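LYND (Lyngbya aestuarii, PDB 4V1T) probably acts as an ATP-dependent YcaO-type cyclodehydratase, converting residues of peptide substrates into azoline heterocycles. Local coordinates at residues B[437-440]-B[445-448]. Sequence-based numbering, arbitrary orientation.
Sequences PRKR and ELGD
Lys439 and the backbone of Arg440, at the start of an edge strand, lie across from Glu445 and Leu446 in the short helix that follows, and the backbones stay well apart, with the CA atoms of Arg440 and Glu445 9.9 Å from each other. No hydrogen bond joins the two segments, a worked example of a strand-to-helix turn whose two arms meet through side chains at the surface. Lys439 reaches across from the strand. With CG anti to the backbone N (chi1 -172°) the chain runs out toward the helix, and a bend about CG-CD (chi3 67°) brings CE up to the CD2 methyl of Leu446, 4.3 Å away. This is a loose van der Waals contact made by methylene and methyl, while the ammonium NZ lies slightly farther from CD2 than CE does. Leu446 answers with one methyl, CD2; its other methyl, CD1, lies farther from the lysine's end.

Glu445 comes from the helix toward the strand's end, its OE1 stopping 4.3 Å from Arg440 O. Both are acceptors and share no hydrogen bond, so this is a near approach only, but OE1 accepts a weak hydrogen bond from Thr442 N in the intervening turn, which helps to hold the carboxylate there. The side chain of Arg440 leaves in the other direction, extended as far as NE, and its NH1 remains 6.7 Å from Glu445 OE1, so any attraction between these opposite charges is probably weak. Just beyond Leu446, Gly447 departs from helical geometry with positive phi (67°), and the chain turns off.

Beneath the contact, strand 439-441 pairs antiparallel with strand 491-498, Lys439 sharing backbone hydrogen bonds with Trp493. Leu446 rests on Trp493 and on Tyr506 of strand 503-508, which Lys439 also touches, so helix 443-446 is seated against the sheet at the protein surface, within the YcaO family region.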
loop_
_atom_site.group_PDB
_atom_site.type_symbol
_atom_site.label_atom_id
_atom_site.label_comp_id
_atom_site.label_asym_id
_atom_site.label_seq_id
_atom_site.Cartn_x
_atom_site.Cartn_y
_atom_site.Cartn_z
ATOM N N PRO B 437 6.371 34.336 -10.878
ATOM C CA PRO B 437 6.481 35.784 -10.677
ATOM C C PRO B 437 7.676 36.378 -11.405
ATOM O O PRO B 437 8.814 35.988 -11.155
ATOM C CB PRO B 437 6.637 35.923 -9.160
ATOM C CG PRO B 437 7.101 34.595 -8.688
ATOM C CD PRO B 437 6.456 33.607 -9.603
ATOM N N ARG B 438 7.399 37.318 -12.303
ATOM C CA ARG B 438 8.407 37.865 -13.203
ATOM C C ARG B 438 8.164 39.338 -13.458
ATOM O O ARG B 438 7.013 39.791 -13.463
ATOM C CB ARG B 438 8.361 37.138 -14.551
ATOM C CG ARG B 438 9.119 35.843 -14.608
ATOM C CD ARG B 438 8.824 35.139 -15.917
ATOM N NE ARG B 438 7.433 34.715 -15.988
ATOM C CZ ARG B 438 6.844 34.278 -17.088
ATOM N NH1 ARG B 438 7.516 34.206 -18.221
ATOM N NH2 ARG B 438 5.581 33.911 -17.050
ATOM N N LYS B 439 9.252 40.068 -13.691
ATOM C CA LYS B 439 9.179 41.443 -14.147
ATOM C C LYS B 439 10.346 41.709 -15.099
ATOM O O LYS B 439 11.488 41.419 -14.777
ATOM C CB LYS B 439 9.208 42.416 -12.968
ATOM C CG LYS B 439 8.942 43.859 -13.371
ATOM C CD LYS B 439 8.509 44.717 -12.191
ATOM C CE LYS B 439 9.635 44.895 -11.190
ATOM N NZ LYS B 439 9.248 45.831 -10.099
ATOM N N ARG B 440 10.040 42.263 -16.269
ATOM C CA ARG B 440 11.053 42.575 -17.284
ATOM C C ARG B 440 11.763 43.880 -16.949
ATOM O O ARG B 440 11.139 44.922 -16.844
ATOM C CB ARG B 440 10.399 42.669 -18.661
ATOM C CG ARG B 440 11.341 42.950 -19.817
ATOM C CD ARG B 440 10.575 42.974 -21.134
ATOM N NE ARG B 440 11.445 43.200 -22.288
ATOM C CZ ARG B 440 11.776 44.395 -22.770
ATOM N NH1 ARG B 440 11.313 45.503 -22.205
ATOM N NH2 ARG B 440 12.578 44.485 -23.825
ATOM N N GLU B 445 17.710 49.408 -13.814
ATOM C CA GLU B 445 16.413 49.938 -13.377
ATOM C C GLU B 445 16.090 49.458 -11.968
ATOM O O GLU B 445 15.479 50.182 -11.187
ATOM C CB GLU B 445 15.282 49.529 -14.330
ATOM C CG GLU B 445 15.679 49.434 -15.791
ATOM C CD GLU B 445 14.493 49.279 -16.713
ATOM O OE1 GLU B 445 13.811 48.235 -16.639
ATOM O OE2 GLU B 445 14.247 50.196 -17.515
ATOM N N LEU B 446 16.507 48.235 -11.649
ATOM C CA LEU B 446 16.274 47.664 -10.329
ATOM C C LEU B 446 17.328 48.134 -9.336
ATOM O O LEU B 446 17.078 48.196 -8.131
ATOM C CB LEU B 446 16.275 46.139 -10.406
ATOM C CG LEU B 446 15.246 45.513 -11.348
ATOM C CD1 LEU B 446 15.311 43.993 -11.256
ATOM C CD2 LEU B 446 13.833 46.007 -11.056
ATOM N N GLY B 447 18.514 48.441 -9.850
ATOM C CA GLY B 447 19.595 48.969 -9.038
ATOM C C GLY B 447 20.144 47.979 -8.027
ATOM O O GLY B 447 20.776 46.986 -8.395
ATOM N N ASP B 448 19.886 48.253 -6.750
ATOM C CA ASP B 448 20.517 47.525 -5.645
ATOM C C ASP B 448 19.673 46.373 -5.100
ATOM O O ASP B 448 20.191 45.487 -4.423
ATOM C CB ASP B 448 20.860 48.490 -4.508
ATOM C CG ASP B 448 22.149 49.249 -4.763
ATOM O OD1 ASP B 448 23.126 48.630 -5.238
ATOM O OD2 ASP B 448 22.193 50.469 -4.495
#